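Side-chain contacts in flagellar motor switch protein FliG (PDB 5WUJ), which forms part of the switch complex proposed to sit at the base of the flagellar basal body, and is required for flagellum synthesis and motility: residues B[13-18]-B[59-64]; B[19-24]-B[49-54]; B[67-70]-B[74-77]. All blocks are in the same frame, centred on the assembly; numbering follows the deposited sequence.

Contact 1. Residues B[13-18]-B[59-64]; sequences SEKIAI and AAVLEE
K15 is the first residue of 13-18 to touch 59-64, and it does so with both its backbone and its side chain. Its carbonyl oxygen lies against a methyl of V61, with K15 O and V61 CG1 3.4 Å apart, and the beta carbon rests beside the same methyl at 4.1 Å (K15 CB to V61 CG1). Beyond CB the chain runs toward E64 and is bent at its last torsion (chi4 131°), which brings the ammonium group up to the carboxylate. The salt bridge joins K15 NZ to E64 OE1 at 2.9 Å and uses the syn lone pair of that oxygen, on the side of OE2. The two side chains cross at about a right angle. With CG anti to the backbone N (chi1 -175°) and the chain extended beyond it, E64 carries its carboxylate out to the lysine. The lysine reaches past the carboxylate with its methylenes as well, K15 CE lying 3.5 Å from E64 OE2. Both charged residues are partly exposed, whereas V61 and I18 beside them are buried.

These segments belong to helix 12-23 and helix 55-71 of the all-helical FliG N-terminal domain, here steeply crossed: the short axes approach to 9.6 Å at an angle of -103°. Across such a crossing few residues can meet, and K15 and V61 mark the point where the CA atoms come nearest.

One turn farther on, I18 takes over with its branch methyl. I18 CG2 is 4.0 Å from V61 CG2 and almost as near to V61 CB, so V61 packs against both K15 and I18. L10 touches both K15 and I18, while F65, next along helix 55-71, packs on K15 and I16.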
loop_
_atom_site.group_PDB
_atom_site.type_symbol
_atom_site.label_atom_id
_atom_site.label_comp_id
_atom_site.label_asym_id
_atom_site.label_seq_id
_atom_site.Cartn_x
_atom_site.Cartn_y
_atom_site.Cartn_z
ATOM N N SER B 13 8.786 5.108 6.771
ATOM C CA SER B 13 9.148 3.843 7.401
ATOM C C SER B 13 7.968 3.237 8.155
ATOM O O SER B 13 7.784 2.015 8.154
ATOM C CB SER B 13 10.352 4.063 8.335
ATOM O OG SER B 13 10.349 3.189 9.449
ATOM N N GLU B 14 7.161 4.074 8.806
ATOM C CA GLU B 14 5.933 3.595 9.449
ATOM C C GLU B 14 4.932 3.072 8.433
ATOM O O GLU B 14 4.288 2.039 8.662
ATOM C CB GLU B 14 5.306 4.715 10.274
ATOM C CG GLU B 14 6.308 5.306 11.258
ATOM C CD GLU B 14 5.678 6.270 12.209
ATOM O OE1 GLU B 14 5.417 7.428 11.805
ATOM O OE2 GLU B 14 5.454 5.867 13.364
ATOM N N LYS B 15 4.775 3.781 7.314
ATOM C CA LYS B 15 3.897 3.306 6.249
ATOM C C LYS B 15 4.367 1.962 5.718
ATOM O O LYS B 15 3.551 1.079 5.426
ATOM C CB LYS B 15 3.846 4.321 5.114
ATOM C CG LYS B 15 3.323 5.705 5.527
ATOM C CD LYS B 15 2.861 6.457 4.305
ATOM C CE LYS B 15 2.445 7.867 4.604
ATOM N NZ LYS B 15 3.118 8.771 3.637
ATOM N N ILE B 16 5.684 1.778 5.604
ATOM C CA ILE B 16 6.198 0.521 5.063
ATOM C C ILE B 16 5.925 -0.626 6.025
ATOM O O ILE B 16 5.520 -1.712 5.606
ATOM C CB ILE B 16 7.695 0.661 4.737
ATOM C CG1 ILE B 16 7.889 1.485 3.463
ATOM C CG2 ILE B 16 8.356 -0.704 4.626
ATOM C CD1 ILE B 16 9.313 2.085 3.333
ATOM N N ALA B 17 6.112 -0.405 7.332
ATOM C CA ALA B 17 5.787 -1.451 8.300
ATOM C C ALA B 17 4.295 -1.757 8.296
ATOM O O ALA B 17 3.891 -2.927 8.391
ATOM C CB ALA B 17 6.237 -1.038 9.700
ATOM N N ILE B 18 3.456 -0.722 8.165
ATOM C CA ILE B 18 2.018 -0.965 8.076
ATOM C C ILE B 18 1.694 -1.773 6.820
ATOM O O ILE B 18 0.878 -2.704 6.857
ATOM C CB ILE B 18 1.238 0.364 8.136
ATOM C CG1 ILE B 18 1.115 0.827 9.593
ATOM C CG2 ILE B 18 -0.152 0.213 7.545
ATOM C CD1 ILE B 18 1.001 2.333 9.748
ATOM N N ALA B 59 -5.589 0.570 4.990
ATOM C CA ALA B 59 -6.132 0.591 3.636
ATOM C C ALA B 59 -5.685 1.832 2.885
ATOM O O ALA B 59 -5.416 1.775 1.681
ATOM C CB ALA B 59 -7.666 0.532 3.683
ATOM N N ALA B 60 -5.652 2.976 3.571
ATOM C CA ALA B 60 -5.148 4.200 2.959
ATOM C C ALA B 60 -3.666 4.070 2.600
ATOM O O ALA B 60 -3.221 4.602 1.574
ATOM C CB ALA B 60 -5.377 5.377 3.906
ATOM N N VAL B 61 -2.891 3.360 3.432
ATOM C CA VAL B 61 -1.482 3.110 3.118
ATOM C C VAL B 61 -1.357 2.222 1.885
ATOM O O VAL B 61 -0.550 2.496 0.985
ATOM C CB VAL B 61 -0.749 2.501 4.333
ATOM C CG1 VAL B 61 0.669 1.966 3.942
ATOM C CG2 VAL B 61 -0.594 3.542 5.425
ATOM N N LEU B 62 -2.148 1.146 1.819
ATOM C CA LEU B 62 -2.104 0.278 0.645
ATOM C C LEU B 62 -2.459 1.042 -0.621
ATOM O O LEU B 62 -1.839 0.849 -1.673
ATOM C CB LEU B 62 -3.062 -0.898 0.816
ATOM C CG LEU B 62 -2.681 -1.920 1.856
ATOM C CD1 LEU B 62 -3.590 -3.144 1.727
ATOM C CD2 LEU B 62 -1.197 -2.273 1.733
ATOM N N GLU B 63 -3.468 1.909 -0.542
ATOM C CA GLU B 63 -3.841 2.690 -1.716
ATOM C C GLU B 63 -2.692 3.583 -2.157
ATOM O O GLU B 63 -2.478 3.796 -3.359
ATOM C CB GLU B 63 -5.078 3.535 -1.425
ATOM C CG GLU B 63 -6.380 2.762 -1.414
ATOM C CD GLU B 63 -7.581 3.680 -1.572
ATOM O OE1 GLU B 63 -7.389 4.920 -1.497
ATOM O OE2 GLU B 63 -8.705 3.166 -1.781
ATOM N N GLU B 64 -1.961 4.136 -1.191
ATOM C CA GLU B 64 -0.807 4.960 -1.525
ATOM C C GLU B 64 0.248 4.136 -2.256
ATOM O O GLU B 64 0.782 4.563 -3.287
ATOM C CB GLU B 64 -0.247 5.581 -0.247
ATOM C CG GLU B 64 0.884 6.561 -0.438
ATOM C CD GLU B 64 1.271 7.247 0.871
ATOM O OE1 GLU B 64 2.451 7.630 1.010
ATOM O OE2 GLU B 64 0.401 7.396 1.762
#

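Contact 2. Residues B[19-24]-B[49-54]; sequences LLIQVG and QLNGTD
Van der Waals packing of I21 carries most of this contact, and its outermost methyl does the reaching. With CG1 beside the backbone N (chi1 -69°) and the chain then extended, CD1 is placed over the flat face of the peptide link between L50 and N51; I21 CD1 lies 3.7 Å from L50 C and the same distance from N51 N. The side chain of L50 adds a looser touch, I21 CD1 to L50 CB at 4.1 Å. The other branch, I21 CG2, faces the amide of N51 and stands 4.1 Å from N51 OD1. The N51 side chain lies near a bound glycerol, and the residue touches a crystal neighbour, so its position may owe something to the crystal. I21 also packs on I47 of helix 37-50, and L50 also touches I18 and E14.

Hydrogen bonding lies within the segments and sets the shape of the surface that I21 meets. The carbonyl of L50 is gripped twice by T53: T53 N bonds to L50 O at 3.0 Å, and T53 OG1 gives a shorter bond to the same L50 O at 2.7 Å, in the carbonyl plane on a lone pair. On the other side, helix 12-23 closes with G24 N bonded to L20 O, after which G24 takes a positive phi.

Segment 49-54 contains a type II beta turn, L50 to T53, with glycine at its third position; it joins the end of helix 37-50 to D54, the N-cap residue of helix 55-71, beside I21 of helix 12-23.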
loop_
_atom_site.group_PDB
_atom_site.type_symbol
_atom_site.label_atom_id
_atom_site.label_comp_id
_atom_site.label_asym_id
_atom_site.label_seq_id
_atom_site.Cartn_x
_atom_site.Cartn_y
_atom_site.Cartn_z
ATOM N N LEU B 19 2.335 -1.453 5.694
ATOM C CA LEU B 19 2.165 -2.306 4.516
ATOM C C LEU B 19 2.599 -3.738 4.823
ATOM O O LEU B 19 1.876 -4.695 4.514
ATOM C CB LEU B 19 2.947 -1.735 3.326
ATOM C CG LEU B 19 2.905 -2.462 1.974
ATOM C CD1 LEU B 19 3.278 -1.481 0.907
ATOM C CD2 LEU B 19 3.865 -3.646 1.909
ATOM N N LEU B 20 3.776 -3.907 5.453
ATOM C CA LEU B 20 4.286 -5.257 5.696
ATOM C C LEU B 20 3.371 -6.050 6.623
ATOM O O LEU B 20 3.086 -7.228 6.371
ATOM C CB LEU B 20 5.701 -5.197 6.258
ATOM C CG LEU B 20 6.685 -4.740 5.181
ATOM C CD1 LEU B 20 8.060 -4.453 5.773
ATOM C CD2 LEU B 20 6.776 -5.793 4.063
ATOM N N ILE B 21 2.896 -5.420 7.693
ATOM C CA ILE B 21 1.942 -6.076 8.583
ATOM C C ILE B 21 0.776 -6.649 7.783
ATOM O O ILE B 21 0.353 -7.789 7.994
ATOM C CB ILE B 21 1.447 -5.084 9.657
ATOM C CG1 ILE B 21 2.552 -4.710 10.655
ATOM C CG2 ILE B 21 0.191 -5.614 10.344
ATOM C CD1 ILE B 21 2.226 -3.463 11.516
ATOM N N GLN B 22 0.240 -5.874 6.844
ATOM C CA GLN B 22 -0.937 -6.338 6.121
ATOM C C GLN B 22 -0.615 -7.443 5.112
ATOM O O GLN B 22 -1.498 -8.242 4.791
ATOM C CB GLN B 22 -1.611 -5.171 5.420
ATOM C CG GLN B 22 -2.225 -4.154 6.359
ATOM C CD GLN B 22 -2.589 -2.894 5.615
ATOM O OE1 GLN B 22 -1.746 -2.018 5.375
ATOM N NE2 GLN B 22 -3.828 -2.821 5.186
ATOM N N VAL B 23 0.619 -7.515 4.586
ATOM C CA VAL B 23 0.904 -8.602 3.643
ATOM C C VAL B 23 1.215 -9.916 4.347
ATOM O O VAL B 23 1.174 -10.976 3.711
ATOM C CB VAL B 23 2.034 -8.267 2.644
ATOM C CG1 VAL B 23 1.647 -7.063 1.771
ATOM C CG2 VAL B 23 3.369 -8.038 3.340
ATOM N N GLY B 24 1.477 -9.897 5.647
ATOM C CA GLY B 24 1.665 -11.122 6.397
ATOM C C GLY B 24 3.137 -11.482 6.572
ATOM O O GLY B 24 4.036 -10.954 5.906
ATOM N N GLN B 49 5.507 -1.997 16.894
ATOM C CA GLN B 49 4.842 -0.857 17.511
ATOM C C GLN B 49 3.520 -0.508 16.830
ATOM O O GLN B 49 2.627 0.031 17.490
ATOM C CB GLN B 49 5.786 0.351 17.523
ATOM C CG GLN B 49 6.842 0.281 18.628
ATOM C CD GLN B 49 7.918 1.364 18.530
ATOM O OE1 GLN B 49 8.115 1.976 17.476
ATOM N NE2 GLN B 49 8.629 1.593 19.637
ATOM N N LEU B 50 3.366 -0.799 15.529
ATOM C CA LEU B 50 2.143 -0.469 14.799
ATOM C C LEU B 50 1.202 -1.657 14.607
ATOM O O LEU B 50 0.159 -1.498 13.971
ATOM C CB LEU B 50 2.483 0.149 13.439
ATOM C CG LEU B 50 3.284 1.443 13.559
ATOM C CD1 LEU B 50 3.862 1.857 12.236
ATOM C CD2 LEU B 50 2.409 2.551 14.144
ATOM N N ASN B 51 1.548 -2.835 15.128
ATOM C CA ASN B 51 0.606 -3.945 15.183
ATOM C C ASN B 51 -0.733 -3.459 15.711
ATOM O O ASN B 51 -0.803 -2.793 16.747
ATOM C CB ASN B 51 1.141 -5.059 16.093
ATOM C CG ASN B 51 1.358 -6.373 15.353
ATOM O OD1 ASN B 51 0.779 -6.610 14.291
ATOM N ND2 ASN B 51 2.194 -7.242 15.922
ATOM N N GLY B 52 -1.798 -3.778 14.990
ATOM C CA GLY B 52 -3.107 -3.333 15.434
ATOM C C GLY B 52 -3.472 -1.906 15.083
ATOM O O GLY B 52 -4.392 -1.352 15.687
ATOM N N THR B 53 -2.782 -1.289 14.125
ATOM C CA THR B 53 -3.265 -0.037 13.552
ATOM C C THR B 53 -4.672 -0.226 12.982
ATOM O O THR B 53 -5.049 -1.327 12.568
ATOM C CB THR B 53 -2.291 0.437 12.470
ATOM O OG1 THR B 53 -1.023 0.726 13.073
ATOM C CG2 THR B 53 -2.802 1.680 11.730
ATOM N N ASP B 54 -5.469 0.849 13.013
ATOM C CA ASP B 54 -6.786 0.850 12.379
ATOM C C ASP B 54 -6.699 0.301 10.961
ATOM O O ASP B 54 -5.763 0.607 10.215
ATOM C CB ASP B 54 -7.360 2.272 12.330
ATOM C CG ASP B 54 -7.860 2.760 13.680
ATOM O OD1 ASP B 54 -7.821 1.979 14.658
ATOM O OD2 ASP B 54 -8.283 3.935 13.762
#

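Contact 3. Residues B[67-70]-B[74-77]; sequences AIFQ and YINT
The F69 and Y74 rings approach obliquely, F69 CD1 lying 4.1 Å from Y74 CD2, with Y74 CB as near. The F69 ring has a second neighbour in the end methyl of I75, with I75 CD1 3.8 Å from F69 CD2. The third flat group, the amide of Q70, holds its acceptor close to its own plane. Together they line the reversal of the chain at the C-terminal end of helix 55-71, where the loop leading to helix 79-91 in this all-helical domain folds back on the last helical turns.

I75 is the buried hub of the turn. Its CD1 presses on the beta carbon of the phenylalanine, F69 CB to I75 CD1 being 3.6 Å, while its branch methyl CG2 sits against the Q70 amide nitrogen. Backbone bonds close the turn as well: I75 N bonds to F69 O at 3.2 Å along a nearly straight N-H line (170°), although the donor stands 61° above the carbonyl plane. Y74 N makes a weak bond to the same oxygen. An apolar side chain from a chain of another protein in the assembly packs on F69, and Y74 and I75 meet that chain too; T77 OG1 is bonded to a basic side chain there.

Q70 starts out pointing away from the loop, but a bend at chi2 (-83°) swings its amide back across I75 at about a right angle, and Q70 NE2 ends 2.8 Å from T77 O in a hydrogen bond.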
loop_
_atom_site.group_PDB
_atom_site.type_symbol
_atom_site.label_atom_id
_atom_site.label_comp_id
_atom_site.label_asym_id
_atom_site.label_seq_id
_atom_site.Cartn_x
_atom_site.Cartn_y
_atom_site.Cartn_z
ATOM N N ALA B 67 -0.767 3.135 -5.846
ATOM C CA ALA B 67 -0.514 4.162 -6.850
ATOM C C ALA B 67 0.965 4.215 -7.228
ATOM O O ALA B 67 1.303 4.415 -8.399
ATOM C CB ALA B 67 -1.004 5.512 -6.348
ATOM N N ILE B 68 1.857 4.016 -6.255
ATOM C CA ILE B 68 3.296 3.991 -6.540
ATOM C C ILE B 68 3.642 2.845 -7.490
ATOM O O ILE B 68 4.388 3.021 -8.465
ATOM C CB ILE B 68 4.089 3.882 -5.225
ATOM C CG1 ILE B 68 3.986 5.185 -4.431
ATOM C CG2 ILE B 68 5.534 3.497 -5.497
ATOM C CD1 ILE B 68 4.497 5.073 -3.014
ATOM N N PHE B 69 3.127 1.647 -7.207
ATOM C CA PHE B 69 3.426 0.499 -8.050
ATOM C C PHE B 69 2.788 0.630 -9.432
ATOM O O PHE B 69 3.366 0.171 -10.425
ATOM C CB PHE B 69 2.970 -0.777 -7.353
ATOM C CG PHE B 69 3.718 -1.077 -6.087
ATOM C CD1 PHE B 69 5.015 -0.638 -5.912
ATOM C CD2 PHE B 69 3.136 -1.817 -5.080
ATOM C CE1 PHE B 69 5.709 -0.922 -4.744
ATOM C CE2 PHE B 69 3.830 -2.106 -3.908
ATOM C CZ PHE B 69 5.123 -1.659 -3.745
ATOM N N GLN B 70 1.603 1.242 -9.528
ATOM C CA GLN B 70 1.009 1.467 -10.845
ATOM C C GLN B 70 1.866 2.423 -11.664
ATOM O O GLN B 70 2.177 2.157 -12.832
ATOM C CB GLN B 70 -0.413 2.019 -10.710
ATOM C CG GLN B 70 -1.433 1.005 -10.233
ATOM C CD GLN B 70 -1.967 0.144 -11.365
ATOM O OE1 GLN B 70 -1.864 0.503 -12.533
ATOM N NE2 GLN B 70 -2.542 -0.998 -11.020
ATOM N N TYR B 74 5.423 -1.652 -11.497
ATOM C CA TYR B 74 5.563 -2.920 -10.783
ATOM C C TYR B 74 4.264 -3.705 -10.826
ATOM O O TYR B 74 4.285 -4.939 -10.797
ATOM C CB TYR B 74 6.006 -2.689 -9.342
ATOM C CG TYR B 74 7.419 -2.149 -9.224
ATOM C CD1 TYR B 74 8.521 -2.984 -9.316
ATOM C CD2 TYR B 74 7.639 -0.803 -9.013
ATOM C CE1 TYR B 74 9.796 -2.485 -9.213
ATOM C CE2 TYR B 74 8.899 -0.297 -8.903
ATOM C CZ TYR B 74 9.975 -1.134 -9.005
ATOM O OH TYR B 74 11.224 -0.594 -8.889
ATOM N N ILE B 75 3.136 -3.004 -10.915
ATOM C CA ILE B 75 1.813 -3.602 -11.061
ATOM C C ILE B 75 1.233 -3.112 -12.379
ATOM O O ILE B 75 1.086 -1.900 -12.584
ATOM C CB ILE B 75 0.891 -3.238 -9.891
ATOM C CG1 ILE B 75 1.420 -3.855 -8.602
ATOM C CG2 ILE B 75 -0.539 -3.723 -10.150
ATOM C CD1 ILE B 75 0.616 -3.466 -7.368
ATOM N N ASN B 76 0.918 -4.049 -13.277
ATOM C CA ASN B 76 0.342 -3.714 -14.572
ATOM C C ASN B 76 -1.047 -4.313 -14.763
ATOM O O ASN B 76 -1.514 -4.423 -15.896
ATOM C CB ASN B 76 1.277 -4.158 -15.697
ATOM C CG ASN B 76 2.277 -3.078 -16.072
ATOM O OD1 ASN B 76 1.985 -2.205 -16.894
ATOM N ND2 ASN B 76 3.463 -3.127 -15.461
ATOM N N THR B 77 -1.713 -4.714 -13.682
ATOM C CA THR B 77 -3.107 -5.140 -13.728
ATOM C C THR B 77 -3.917 -4.313 -12.731
ATOM O O THR B 77 -3.377 -3.484 -11.995
ATOM C CB THR B 77 -3.246 -6.642 -13.430
ATOM O OG1 THR B 77 -2.920 -6.899 -12.058
ATOM C CG2 THR B 77 -2.307 -7.449 -14.320
#

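How the contacts relate
All three contacts lie within the FliG N-terminal domain and are built from helices 12-23, 37-50 and 55-71 and the loop after the last. Contacts 1 and 2 share helix 12-23, with centres about 9 Å apart, and touch through I18 and L50. Along the chain contact 2 is nested inside the loop closed by contact 1. Contact 3 follows in series but shares helix 55-71 with contact 1, about 15 Å away between centres; its centre lies about 21 Å from that of contact 2, on the opposite side of the chain's centre. Helix 55-71 is thus tied to helix 12-23 midway and to its own following loop at its far end, and all three contacts meet another protein's chain.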